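Local coordinates for protein tryptophanyl-tRNA synthetase (Thermus thermophilus, PDB 2EL7) that probably catalyses the ATP-dependent attachment of L-tryptophan to tRNA(Trp), as a homodimeric class I aminoacyl-tRNA synthetase, at residues E156-I161 with P174-L179; T107-F112 with Q151-E156; I204-P209 with E280-I285. All coordinates share one frame; numbering follows the deposited sequence.

Interactions 1 and 2 hold the same helix, 153-169, at neighbouring places: they share Glu156, and Ile155 CG2 of interaction 2 packs against Pro176 O of interaction 1. Interaction 2 lies at the surface and is largely polar, a glutamine amide oxygen binding the first turn of helix 110-115. Interaction 1 is partly buried and mixed, with an arginine bonded to a backbone carbonyl beside a threonine-proline contact. Interaction 3 stands apart, about 35 Å and 34 Å from the other two between centres and on the opposite side of the chain's centre. It is buried and apolar across its two segments, joining the chain that follows the KMSKS region to helix 267-294.

Interaction 1: residues E156-I161 with P174-L179; sequences ELTREI and PEPQAL
Thr158 opens the contact by setting its methyl against the ring of Pro176, within a beta-alpha-beta unit in which helix 153-169 connects the parallel strands 144-146 and 177-179, part of the class I synthetase catalytic domain. Thr158 CG2 lies 3.5 Å from Pro176 CG, the two side chains crossing at about a right angle. CG2 stands anti to the backbone N, while OG1, beside that N, bonds back to His154 O one turn earlier; the hydroxyl is thus satisfied within the helix and the methyl faces the proline ring. Leu138 of helix 124-139 touches both residues.

Arg159, next in sequence, carries most of the remaining contact. Its CG and CD pass beside Glu175 CB, each 3.9 Å away, and the chain bends at chi3 (-68°), which places NE. The carboxylate of Glu175 is paired with Arg163, and its OE1 stays 5.0 Å from Arg159 NE. The arginine curls round Pro176 O: CG lies 3.0 Å from it, and NH2 donates to it at 3.2 Å, meeting a lone pair with an N-H...O angle of 164°. Arg159 NH2 also donates to a water, 2.9 Å away, which accepts a second bond from Ala178 N at 3.1 Å.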
ATOM      1  N   GLU A 156       2.768 -12.995  14.570  1.00 29.77           N
ATOM      2  CA  GLU A 156       2.243 -14.263  14.058  1.00 34.42           C
ATOM      3  C   GLU A 156       1.691 -14.085  12.636  1.00 32.45           C
ATOM      4  O   GLU A 156       1.859 -14.961  11.787  1.00 29.41           O
ATOM      5  CB  GLU A 156       1.160 -14.826  14.991  1.00 37.74           C
ATOM      6  CG  GLU A 156       1.754 -15.412  16.284  1.00 72.60           C
ATOM      7  CD  GLU A 156       0.735 -15.622  17.435  1.00 87.68           C
ATOM      8  OE1 GLU A 156       1.167 -16.133  18.506  1.00 85.20           O
ATOM      9  OE2 GLU A 156      -0.474 -15.282  17.279  1.00 84.62           O
ATOM     10  N   LEU A 157       1.048 -12.952  12.367  1.00 27.28           N
ATOM     11  CA  LEU A 157       0.521 -12.703  11.032  1.00 17.73           C
ATOM     12  C   LEU A 157       1.684 -12.660  10.063  1.00 19.86           C
ATOM     13  O   LEU A 157       1.621 -13.234   8.974  1.00 27.63           O
ATOM     14  CB  LEU A 157      -0.235 -11.366  10.978  1.00 29.17           C
ATOM     15  CG  LEU A 157      -0.749 -10.946   9.589  1.00 31.02           C
ATOM     16  CD1 LEU A 157      -1.906 -11.847   9.188  1.00 18.76           C
ATOM     17  CD2 LEU A 157      -1.173  -9.480   9.582  1.00 28.41           C
ATOM     18  N   THR A 158       2.754 -11.981  10.463  1.00 20.92           N
ATOM     19  CA  THR A 158       3.947 -11.847   9.637  1.00 15.81           C
ATOM     20  C   THR A 158       4.559 -13.199   9.267  1.00 27.77           C
ATOM     21  O   THR A 158       4.954 -13.400   8.100  1.00 27.76           O
ATOM     22  CB  THR A 158       4.992 -10.977  10.353  1.00 21.85           C
ATOM     23  OG1 THR A 158       4.380  -9.732  10.715  1.00 24.56           O
ATOM     24  CG2 THR A 158       6.202 -10.684   9.452  1.00 21.59           C
ATOM     25  N   ARG A 159       4.630 -14.133  10.220  1.00 16.05           N
ATOM     26  CA  ARG A 159       5.200 -15.453   9.917  1.00 23.20           C
ATOM     27  C   ARG A 159       4.266 -16.187   8.961  1.00 23.73           C
ATOM     28  O   ARG A 159       4.714 -16.829   8.021  1.00 33.89           O
ATOM     29  CB  ARG A 159       5.415 -16.318  11.179  1.00 15.39           C
ATOM     30  CG  ARG A 159       6.434 -15.794  12.188  1.00 30.63           C
ATOM     31  CD  ARG A 159       6.811 -16.876  13.225  1.00 42.23           C
ATOM     32  NE  ARG A 159       5.700 -17.198  14.106  1.00 36.97           N
ATOM     33  CZ  ARG A 159       5.501 -16.646  15.298  1.00 50.10           C
ATOM     34  NH1 ARG A 159       4.441 -17.003  16.020  1.00 58.30           N
ATOM     35  NH2 ARG A 159       6.368 -15.763  15.785  1.00 53.05           N
ATOM     36  N   GLU A 160       2.966 -16.089   9.193  1.00 25.09           N
ATOM     37  CA  GLU A 160       2.022 -16.746   8.308  1.00 33.87           C
ATOM     38  C   GLU A 160       2.223 -16.262   6.874  1.00 29.52           C
ATOM     39  O   GLU A 160       2.228 -17.065   5.951  1.00 32.92           O
ATOM     40  CB  GLU A 160       0.572 -16.499   8.776  1.00 35.98           C
ATOM     41  CG  GLU A 160       0.082 -17.538   9.811  1.00 47.93           C
ATOM     42  CD  GLU A 160      -1.198 -17.127  10.547  1.00 52.25           C
ATOM     43  OE1 GLU A 160      -1.550 -17.781  11.557  1.00 63.05           O
ATOM     44  OE2 GLU A 160      -1.853 -16.151  10.124  1.00 63.04           O
ATOM     45  N   ILE A 161       2.398 -14.951   6.706  1.00 25.39           N
ATOM     46  CA  ILE A 161       2.601 -14.343   5.399  1.00 23.91           C
ATOM     47  C   ILE A 161       3.928 -14.783   4.794  1.00 28.54           C
ATOM     48  O   ILE A 161       4.028 -15.002   3.592  1.00 31.02           O
ATOM     49  CB  ILE A 161       2.549 -12.766   5.495  1.00 30.33           C
ATOM     50  CG1 ILE A 161       1.112 -12.311   5.798  1.00 24.15           C
ATOM     51  CG2 ILE A 161       3.018 -12.122   4.195  1.00 23.37           C
ATOM     52  CD1 ILE A 161       0.979 -10.853   6.014  1.00 13.88           C
ATOM     53  N   PRO A 174      12.435 -14.768   6.204  1.00 26.70           N
ATOM     54  CA  PRO A 174      12.612 -15.510   7.455  1.00 24.75           C
ATOM     55  C   PRO A 174      11.282 -15.357   8.137  1.00 22.47           C
ATOM     56  O   PRO A 174      10.521 -14.476   7.763  1.00 32.35           O
ATOM     57  CB  PRO A 174      13.697 -14.713   8.178  1.00 20.22           C
ATOM     58  CG  PRO A 174      13.331 -13.273   7.768  1.00 25.76           C
ATOM     59  CD  PRO A 174      13.129 -13.469   6.266  1.00 22.49           C
ATOM     60  N   GLU A 175      10.997 -16.205   9.115  1.00 30.24           N
ATOM     61  CA  GLU A 175       9.760 -16.134   9.897  1.00 27.57           C
ATOM     62  C   GLU A 175      10.180 -15.424  11.173  1.00 27.98           C
ATOM     63  O   GLU A 175      10.777 -16.022  12.052  1.00 37.80           O
ATOM     64  CB  GLU A 175       9.255 -17.540  10.230  1.00 30.23           C
ATOM     65  CG  GLU A 175       8.679 -18.268   9.021  1.00 47.91           C
ATOM     66  CD  GLU A 175       8.230 -19.678   9.331  1.00 40.09           C
ATOM     67  OE1 GLU A 175       7.424 -19.851  10.267  1.00 50.15           O
ATOM     68  OE2 GLU A 175       8.683 -20.612   8.631  1.00 47.16           O
ATOM     69  N   PRO A 176       9.877 -14.138  11.292  1.00 28.23           N
ATOM     70  CA  PRO A 176      10.285 -13.432  12.508  1.00 28.69           C
ATOM     71  C   PRO A 176       9.725 -13.960  13.802  1.00 29.50           C
ATOM     72  O   PRO A 176       8.613 -14.483  13.847  1.00 29.10           O
ATOM     73  CB  PRO A 176       9.854 -11.990  12.238  1.00 16.78           C
ATOM     74  CG  PRO A 176       8.712 -12.166  11.313  1.00 27.54           C
ATOM     75  CD  PRO A 176       9.138 -13.246  10.385  1.00 24.14           C
ATOM     76  N   GLN A 177      10.520 -13.826  14.856  1.00 25.40           N
ATOM     77  CA  GLN A 177      10.090 -14.252  16.171  1.00 31.71           C
ATOM     78  C   GLN A 177       9.984 -13.042  17.082  1.00 31.04           C
ATOM     79  O   GLN A 177      10.782 -12.108  16.977  1.00 25.92           O
ATOM     80  CB  GLN A 177      11.073 -15.268  16.751  1.00 26.45           C
ATOM     81  CG  GLN A 177      10.793 -16.689  16.297  1.00 51.81           C
ATOM     82  CD  GLN A 177      11.902 -17.646  16.684  1.00 71.29           C
ATOM     83  OE1 GLN A 177      12.400 -17.609  17.817  1.00 79.58           O
ATOM     84  NE2 GLN A 177      12.294 -18.521  15.749  1.00 74.19           N
ATOM     85  N   ALA A 178       8.977 -13.056  17.948  1.00 26.77           N
ATOM     86  CA  ALA A 178       8.756 -11.984  18.901  1.00 25.79           C
ATOM     87  C   ALA A 178       9.792 -12.080  20.016  1.00 35.55           C
ATOM     88  O   ALA A 178      10.173 -13.180  20.439  1.00 34.57           O
ATOM     89  CB  ALA A 178       7.376 -12.097  19.489  1.00 27.40           C
ATOM     90  N   LEU A 179      10.276 -10.929  20.470  1.00 35.58           N
ATOM     91  CA  LEU A 179      11.231 -10.893  21.568  1.00 33.02           C
ATOM     92  C   LEU A 179      10.530 -10.146  22.685  1.00 36.04           C
ATOM     93  O   LEU A 179      10.312  -8.932  22.583  1.00 34.01           O
ATOM     94  CB  LEU A 179      12.509 -10.139  21.181  1.00 34.06           C
ATOM     95  CG  LEU A 179      13.546  -9.881  22.293  1.00 36.20           C
ATOM     96  CD1 LEU A 179      14.053 -11.221  22.833  1.00 22.34           C
ATOM     97  CD2 LEU A 179      14.720  -9.057  21.742  1.00 24.41           C
TER
HETATM   98  O   HOH W   1       6.982 -15.362  18.566  1.00 28.13           O

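Interaction 2: residues T107-F112 with Q151-E156; sequences TRMTQF and QVQHIE
Thr110 directs both its backbone N and its hydroxyl at one atom, the amide oxygen of Gln153. The hydrogen bond from the backbone N is short and nearly straight: Thr110 N lies 2.7 Å from Gln153 OE1, with an N-H...O angle of 174°, in the plane of the amide. Thr110 OG1, held beside the backbone N, donates to Gln153 OE1 at 2.8 Å from well above that plane, 59° out of it. A water bonded to Gln111 N adds a longer bond, donating to Gln153 OE1 at 3.2 Å.

Helix 110-115 starts here, with Met109 at its N-cap position, so a side chain from the beginning of helix 153-169 accepts the N-H and the hydroxyl of its first residue. In this class I synthetase domain Gln151 directly follows Gly148, Glu149 and Asp150, predicted to bind ATP.

Beside the polar centre, Met109 supplies the apolar packing: its chain bends at chi2 and chi3, and CE lies 3.9 Å from Gln153 CB and 3.8 Å from His154 N; Pro130 of helix 124-139 also touches it. Farther out, the amide planes of Gln111 and Gln151 are nearly parallel, but the groups meet side by side, NE2 3.8 Å from NE2, without a hydrogen bond.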
ATOM      1  N   THR A 107      -9.735  -9.098  10.116  1.00 21.26           N
ATOM      2  CA  THR A 107     -10.906  -8.673  10.867  1.00 22.11           C
ATOM      3  C   THR A 107     -10.901  -9.230  12.301  1.00 27.87           C
ATOM      4  O   THR A 107     -11.495  -8.638  13.206  1.00 32.87           O
ATOM      5  CB  THR A 107     -12.206  -9.056  10.114  1.00 22.64           C
ATOM      6  OG1 THR A 107     -12.272 -10.472   9.934  1.00 47.56           O
ATOM      7  CG2 THR A 107     -12.211  -8.429   8.730  1.00 16.78           C
ATOM      8  N   ARG A 108     -10.181 -10.329  12.529  1.00 25.09           N
ATOM      9  CA  ARG A 108     -10.112 -10.914  13.865  1.00 27.03           C
ATOM     10  C   ARG A 108      -8.916 -10.495  14.703  1.00 31.57           C
ATOM     11  O   ARG A 108      -8.752 -10.994  15.820  1.00 32.01           O
ATOM     12  CB  ARG A 108     -10.126 -12.440  13.791  1.00 20.38           C
ATOM     13  CG  ARG A 108     -11.395 -12.989  13.254  1.00 25.13           C
ATOM     14  CD  ARG A 108     -11.367 -14.488  13.175  1.00 32.67           C
ATOM     15  NE  ARG A 108     -12.153 -14.860  12.018  1.00 42.03           N
ATOM     16  CZ  ARG A 108     -11.631 -15.292  10.884  1.00 40.57           C
ATOM     17  NH1 ARG A 108     -12.418 -15.591   9.859  1.00 51.92           N
ATOM     18  NH2 ARG A 108     -10.322 -15.464  10.792  1.00 51.65           N
ATOM     19  N   MET A 109      -8.059  -9.624  14.178  1.00 31.65           N
ATOM     20  CA  MET A 109      -6.914  -9.181  14.968  1.00 31.86           C
ATOM     21  C   MET A 109      -7.521  -8.420  16.130  1.00 34.09           C
ATOM     22  O   MET A 109      -8.445  -7.620  15.945  1.00 30.17           O
ATOM     23  CB  MET A 109      -5.999  -8.252  14.173  1.00 29.36           C
ATOM     24  CG  MET A 109      -5.357  -8.914  12.950  1.00 41.10           C
ATOM     25  SD  MET A 109      -3.995 -10.025  13.305  1.00 37.31           S
ATOM     26  CE  MET A 109      -2.747  -8.832  13.957  1.00 26.56           C
ATOM     27  N   THR A 110      -7.007  -8.687  17.322  1.00 26.18           N
ATOM     28  CA  THR A 110      -7.496  -8.061  18.519  1.00 27.26           C
ATOM     29  C   THR A 110      -7.580  -6.544  18.460  1.00 29.34           C
ATOM     30  O   THR A 110      -8.573  -5.975  18.896  1.00 35.28           O
ATOM     31  CB  THR A 110      -6.628  -8.429  19.713  1.00 30.35           C
ATOM     32  OG1 THR A 110      -6.521  -9.846  19.792  1.00 29.77           O
ATOM     33  CG2 THR A 110      -7.240  -7.902  21.005  1.00 27.92           C
ATOM     34  N   GLN A 111      -6.557  -5.884  17.929  1.00 34.16           N
ATOM     35  CA  GLN A 111      -6.578  -4.428  17.912  1.00 34.45           C
ATOM     36  C   GLN A 111      -7.698  -3.886  17.074  1.00 31.50           C
ATOM     37  O   GLN A 111      -8.477  -3.058  17.540  1.00 37.14           O
ATOM     38  CB  GLN A 111      -5.227  -3.848  17.463  1.00 36.77           C
ATOM     39  CG  GLN A 111      -4.182  -3.883  18.573  1.00 50.96           C
ATOM     40  CD  GLN A 111      -3.175  -2.723  18.502  1.00 66.54           C
ATOM     41  OE1 GLN A 111      -3.549  -1.562  18.270  1.00 77.38           O
ATOM     42  NE2 GLN A 111      -1.905  -3.028  18.730  1.00 52.12           N
ATOM     43  N   PHE A 112      -7.794  -4.354  15.836  1.00 33.96           N
ATOM     44  CA  PHE A 112      -8.858  -3.903  14.950  1.00 29.27           C
ATOM     45  C   PHE A 112     -10.238  -4.151  15.556  1.00 32.98           C
ATOM     46  O   PHE A 112     -11.104  -3.278  15.520  1.00 39.92           O
ATOM     47  CB  PHE A 112      -8.788  -4.625  13.606  1.00 21.52           C
ATOM     48  CG  PHE A 112     -10.033  -4.466  12.781  1.00 24.32           C
ATOM     49  CD1 PHE A 112     -10.274  -3.284  12.077  1.00 22.33           C
ATOM     50  CD2 PHE A 112     -10.971  -5.485  12.724  1.00 16.53           C
ATOM     51  CE1 PHE A 112     -11.429  -3.126  11.330  1.00 26.04           C
ATOM     52  CE2 PHE A 112     -12.149  -5.341  11.970  1.00 26.06           C
ATOM     53  CZ  PHE A 112     -12.378  -4.161  11.273  1.00 28.49           C
ATOM     54  N   GLN A 151       1.142  -7.692  21.891  1.00 46.99           N
ATOM     55  CA  GLN A 151       1.374  -7.285  20.504  1.00 49.43           C
ATOM     56  C   GLN A 151       2.056  -8.356  19.700  1.00 44.33           C
ATOM     57  O   GLN A 151       2.703  -8.083  18.692  1.00 44.91           O
ATOM     58  CB  GLN A 151       2.215  -6.029  20.451  1.00 43.66           C
ATOM     59  CG  GLN A 151       1.653  -4.954  21.305  1.00 57.41           C
ATOM     60  CD  GLN A 151       2.273  -3.647  20.998  1.00 49.62           C
ATOM     61  OE1 GLN A 151       3.483  -3.474  21.154  1.00 51.49           O
ATOM     62  NE2 GLN A 151       1.453  -2.701  20.536  1.00 56.25           N
ATOM     63  N   VAL A 152       1.898  -9.579  20.168  1.00 41.56           N
ATOM     64  CA  VAL A 152       2.474 -10.728  19.533  1.00 37.19           C
ATOM     65  C   VAL A 152       1.699 -11.097  18.258  1.00 38.59           C
ATOM     66  O   VAL A 152       2.302 -11.530  17.272  1.00 31.67           O
ATOM     67  CB  VAL A 152       2.493 -11.893  20.547  1.00 36.36           C
ATOM     68  CG1 VAL A 152       2.855 -13.205  19.869  1.00 46.85           C
ATOM     69  CG2 VAL A 152       3.507 -11.581  21.623  1.00 34.19           C
ATOM     70  N   GLN A 153       0.375 -10.898  18.271  1.00 39.44           N
ATOM     71  CA  GLN A 153      -0.473 -11.227  17.117  1.00 34.37           C
ATOM     72  C   GLN A 153       0.057 -10.785  15.758  1.00 34.69           C
ATOM     73  O   GLN A 153       0.009 -11.559  14.796  1.00 28.20           O
ATOM     74  CB  GLN A 153      -1.892 -10.665  17.287  1.00 33.11           C
ATOM     75  CG  GLN A 153      -2.883 -11.662  17.840  1.00 33.23           C
ATOM     76  CD  GLN A 153      -4.318 -11.426  17.375  1.00 41.99           C
ATOM     77  OE1 GLN A 153      -4.869 -10.334  17.527  1.00 44.80           O
ATOM     78  NE2 GLN A 153      -4.930 -12.463  16.811  1.00 38.62           N
ATOM     79  N   HIS A 154       0.567  -9.557  15.657  1.00 31.26           N
ATOM     80  CA  HIS A 154       1.060  -9.125  14.360  1.00 26.60           C
ATOM     81  C   HIS A 154       2.370  -9.817  13.980  1.00 24.68           C
ATOM     82  O   HIS A 154       2.725  -9.874  12.804  1.00 31.41           O
ATOM     83  CB  HIS A 154       1.160  -7.580  14.265  1.00 30.83           C
ATOM     84  CG  HIS A 154       2.376  -6.974  14.906  1.00 26.44           C
ATOM     85  ND1 HIS A 154       2.502  -6.804  16.272  1.00 31.20           N
ATOM     86  CD2 HIS A 154       3.472  -6.403  14.357  1.00 19.56           C
ATOM     87  CE1 HIS A 154       3.618  -6.142  16.531  1.00 21.74           C
ATOM     88  NE2 HIS A 154       4.224  -5.887  15.384  1.00 24.65           N
ATOM     89  N   ILE A 155       3.100 -10.355  14.946  1.00 21.43           N
ATOM     90  CA  ILE A 155       4.299 -11.078  14.554  1.00 25.94           C
ATOM     91  C   ILE A 155       3.830 -12.428  14.003  1.00 24.20           C
ATOM     92  O   ILE A 155       4.424 -12.950  13.067  1.00 31.02           O
ATOM     93  CB  ILE A 155       5.313 -11.301  15.711  1.00 19.31           C
ATOM     94  CG1 ILE A 155       6.134 -10.039  15.999  1.00 36.96           C
ATOM     95  CG2 ILE A 155       6.388 -12.240  15.255  1.00 24.41           C
ATOM     96  CD1 ILE A 155       5.452  -8.719  15.821  1.00 34.97           C
ATOM     97  N   GLU A 156       2.768 -12.995  14.570  1.00 29.77           N
ATOM     98  CA  GLU A 156       2.243 -14.263  14.058  1.00 34.42           C
ATOM     99  C   GLU A 156       1.691 -14.085  12.636  1.00 32.45           C
ATOM    100  O   GLU A 156       1.859 -14.961  11.787  1.00 29.41           O
ATOM    101  CB  GLU A 156       1.160 -14.826  14.991  1.00 37.74           C
ATOM    102  CG  GLU A 156       1.754 -15.412  16.284  1.00 72.60           C
ATOM    103  CD  GLU A 156       0.735 -15.622  17.435  1.00 87.68           C
ATOM    104  OE1 GLU A 156       1.167 -16.133  18.506  1.00 85.20           O
ATOM    105  OE2 GLU A 156      -0.474 -15.282  17.279  1.00 84.62           O
TER
HETATM  106  O   HOH W   2      -3.942  -7.275  17.388  1.00 33.90           O

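Interaction 3: residues I204-P209 with E280-I285; sequences IGLLEP and EALRPI
Leu206 meets Leu282 and Ile285 in a contact that is apolar between the side chains of the two segments. The two leucines approach at about a right angle, Leu206 CD2 lying 4.2 Å from Leu282 CD2. The other methyl of Leu206, CD1, reaches 4.2 Å from Ile285 CD1, so its two branches are divided between residues three apart on helix 267-294, on either side of the kink at Pro284, which has no N-H to give to the turn before. Leu207 adds a looser touch through CD2, 4.4 Å from Ile285 CG2.

Around this group Leu206 and Ile285 both rest on Tyr19 of helix 16-33, while helix 55-72 supplies Ala72 to Leu206 and Ala71 to Ile285. The contact joins the chain between the KMSKS region and helix 210-218 to helix 267-294, beside the helix that begins within the HIGH region. Those two signature motifs mark the class I synthetase active site, and Leu206 lies about 6 Å, side chain to side chain, from Asn18, predicted to bind ATP.

Backbone atoms make the second kind of contact. Leu282 CD1 sits 3.9 Å from Leu206 O, a carbonyl that also accepts a hydrogen bond from Arg286 NE, on the same helix.

A further hydrogen bond lies within 204-209: Gly205 N donates to Glu208 OE2 at 2.7 Å, with an N-H...O angle of 165°, and the oxygen is approached nearly along its C-O bond. The other carboxylate oxygen, Glu208 OE1, forms a salt bridge with Lys216 NZ and a hydrogen bond with Ser212 OG, both of helix 210-218.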
ATOM      1  N   ILE A 204       6.068  10.375  34.305  1.00 32.38           N
ATOM      2  CA  ILE A 204       7.216  11.158  34.705  1.00 31.25           C
ATOM      3  C   ILE A 204       8.104  11.069  33.465  1.00 36.22           C
ATOM      4  O   ILE A 204       8.679  10.012  33.176  1.00 39.19           O
ATOM      5  CB  ILE A 204       7.942  10.540  35.914  1.00 31.36           C
ATOM      6  CG1 ILE A 204       7.047  10.625  37.153  1.00 28.66           C
ATOM      7  CG2 ILE A 204       9.238  11.308  36.189  1.00 33.09           C
ATOM      8  CD1 ILE A 204       7.696  10.128  38.444  1.00 18.86           C
ATOM      9  N   GLY A 205       8.185  12.167  32.718  1.00 32.12           N
ATOM     10  CA  GLY A 205       8.977  12.182  31.500  1.00 24.38           C
ATOM     11  C   GLY A 205      10.467  12.307  31.747  1.00 36.65           C
ATOM     12  O   GLY A 205      10.893  12.901  32.742  1.00 40.17           O
ATOM     13  N   LEU A 206      11.272  11.757  30.842  1.00 35.18           N
ATOM     14  CA  LEU A 206      12.723  11.824  30.988  1.00 35.90           C
ATOM     15  C   LEU A 206      13.210  13.255  30.844  1.00 32.65           C
ATOM     16  O   LEU A 206      14.240  13.622  31.410  1.00 44.52           O
ATOM     17  CB  LEU A 206      13.428  10.958  29.935  1.00 22.79           C
ATOM     18  CG  LEU A 206      12.875   9.558  29.676  1.00 34.66           C
ATOM     19  CD1 LEU A 206      13.849   8.838  28.760  1.00 34.21           C
ATOM     20  CD2 LEU A 206      12.694   8.784  30.980  1.00 25.68           C
ATOM     21  N   LEU A 207      12.473  14.064  30.088  1.00 34.90           N
ATOM     22  CA  LEU A 207      12.869  15.447  29.860  1.00 31.96           C
ATOM     23  C   LEU A 207      11.923  16.442  30.515  1.00 33.30           C
ATOM     24  O   LEU A 207      12.049  17.651  30.317  1.00 41.47           O
ATOM     25  CB  LEU A 207      12.959  15.722  28.354  1.00 31.63           C
ATOM     26  CG  LEU A 207      13.922  14.823  27.556  1.00 37.23           C
ATOM     27  CD1 LEU A 207      13.975  15.337  26.121  1.00 39.41           C
ATOM     28  CD2 LEU A 207      15.339  14.823  28.165  1.00 33.53           C
ATOM     29  N   GLU A 208      10.985  15.926  31.301  1.00 33.16           N
ATOM     30  CA  GLU A 208      10.003  16.746  31.992  1.00 32.78           C
ATOM     31  C   GLU A 208      10.718  17.789  32.845  1.00 35.95           C
ATOM     32  O   GLU A 208      11.780  17.524  33.390  1.00 34.69           O
ATOM     33  CB  GLU A 208       9.108  15.838  32.856  1.00 32.30           C
ATOM     34  CG  GLU A 208       7.937  16.523  33.524  1.00 30.47           C
ATOM     35  CD  GLU A 208       6.964  15.543  34.172  1.00 40.63           C
ATOM     36  OE1 GLU A 208       6.128  15.996  34.986  1.00 44.70           O
ATOM     37  OE2 GLU A 208       7.019  14.326  33.876  1.00 40.45           O
ATOM     38  N   PRO A 209      10.156  19.006  32.961  1.00 44.26           N
ATOM     39  CA  PRO A 209      10.867  19.990  33.790  1.00 39.88           C
ATOM     40  C   PRO A 209      11.051  19.511  35.248  1.00 47.28           C
ATOM     41  O   PRO A 209      10.132  18.952  35.869  1.00 42.01           O
ATOM     42  CB  PRO A 209       9.982  21.224  33.689  1.00 34.91           C
ATOM     43  CG  PRO A 209       9.386  21.094  32.335  1.00 37.37           C
ATOM     44  CD  PRO A 209       8.998  19.626  32.299  1.00 37.64           C
ATOM     45  N   GLU A 280      19.468  12.241  39.086  1.00 34.87           N
ATOM     46  CA  GLU A 280      20.825  11.851  38.785  1.00 36.50           C
ATOM     47  C   GLU A 280      20.826  10.780  37.693  1.00 41.37           C
ATOM     48  O   GLU A 280      21.784  10.667  36.920  1.00 43.26           O
ATOM     49  CB  GLU A 280      21.518  11.327  40.056  1.00 44.50           C
ATOM     50  CG  GLU A 280      23.004  10.992  39.883  1.00 37.62           C
ATOM     51  CD  GLU A 280      23.759  12.084  39.136  1.00 45.87           C
ATOM     52  OE1 GLU A 280      23.545  13.285  39.444  1.00 51.07           O
ATOM     53  OE2 GLU A 280      24.568  11.739  38.244  1.00 44.80           O
ATOM     54  N   ALA A 281      19.751  10.000  37.621  1.00 38.50           N
ATOM     55  CA  ALA A 281      19.651   8.937  36.622  1.00 39.72           C
ATOM     56  C   ALA A 281      19.391   9.517  35.235  1.00 37.23           C
ATOM     57  O   ALA A 281      19.950   9.051  34.246  1.00 36.53           O
ATOM     58  CB  ALA A 281      18.533   7.955  37.002  1.00 31.23           C
ATOM     59  N   LEU A 282      18.543  10.540  35.177  1.00 35.53           N
ATOM     60  CA  LEU A 282      18.197  11.189  33.922  1.00 33.17           C
ATOM     61  C   LEU A 282      19.263  12.184  33.456  1.00 36.30           C
ATOM     62  O   LEU A 282      19.369  12.480  32.265  1.00 44.40           O
ATOM     63  CB  LEU A 282      16.888  11.935  34.083  1.00 29.33           C
ATOM     64  CG  LEU A 282      15.765  11.203  34.796  1.00 31.12           C
ATOM     65  CD1 LEU A 282      14.616  12.186  35.037  1.00 28.66           C
ATOM     66  CD2 LEU A 282      15.321  10.001  33.967  1.00 24.24           C
ATOM     67  N   ARG A 283      20.033  12.710  34.400  1.00 32.35           N
ATOM     68  CA  ARG A 283      21.078  13.681  34.109  1.00 32.30           C
ATOM     69  C   ARG A 283      21.733  13.470  32.742  1.00 34.10           C
ATOM     70  O   ARG A 283      21.651  14.343  31.883  1.00 39.38           O
ATOM     71  CB  ARG A 283      22.128  13.654  35.226  1.00 35.46           C
ATOM     72  CG  ARG A 283      23.165  14.765  35.195  1.00 38.39           C
ATOM     73  CD  ARG A 283      24.148  14.602  36.348  1.00 35.75           C
ATOM     74  NE  ARG A 283      25.495  14.986  35.958  1.00 63.53           N
ATOM     75  CZ  ARG A 283      26.247  14.316  35.080  1.00 77.84           C
ATOM     76  NH1 ARG A 283      25.786  13.207  34.497  1.00 79.24           N
ATOM     77  NH2 ARG A 283      27.462  14.769  34.765  1.00 83.43           N
ATOM     78  N   PRO A 284      22.380  12.313  32.514  1.00 31.53           N
ATOM     79  CA  PRO A 284      23.035  12.039  31.223  1.00 36.99           C
ATOM     80  C   PRO A 284      22.073  12.077  30.017  1.00 39.39           C
ATOM     81  O   PRO A 284      22.452  12.467  28.910  1.00 43.84           O
ATOM     82  CB  PRO A 284      23.633  10.640  31.410  1.00 28.30           C
ATOM     83  CG  PRO A 284      23.744  10.497  32.899  1.00 35.46           C
ATOM     84  CD  PRO A 284      22.508  11.162  33.421  1.00 32.10           C
ATOM     85  N   ILE A 285      20.834  11.660  30.220  1.00 30.13           N
ATOM     86  CA  ILE A 285      19.878  11.666  29.130  1.00 33.73           C
ATOM     87  C   ILE A 285      19.567  13.108  28.764  1.00 40.07           C
ATOM     88  O   ILE A 285      19.546  13.477  27.583  1.00 41.41           O
ATOM     89  CB  ILE A 285      18.575  10.941  29.542  1.00 38.13           C
ATOM     90  CG1 ILE A 285      18.907   9.483  29.910  1.00 39.91           C
ATOM     91  CG2 ILE A 285      17.539  11.037  28.439  1.00 18.86           C
ATOM     92  CD1 ILE A 285      17.734   8.688  30.452  1.00 46.87           C
TER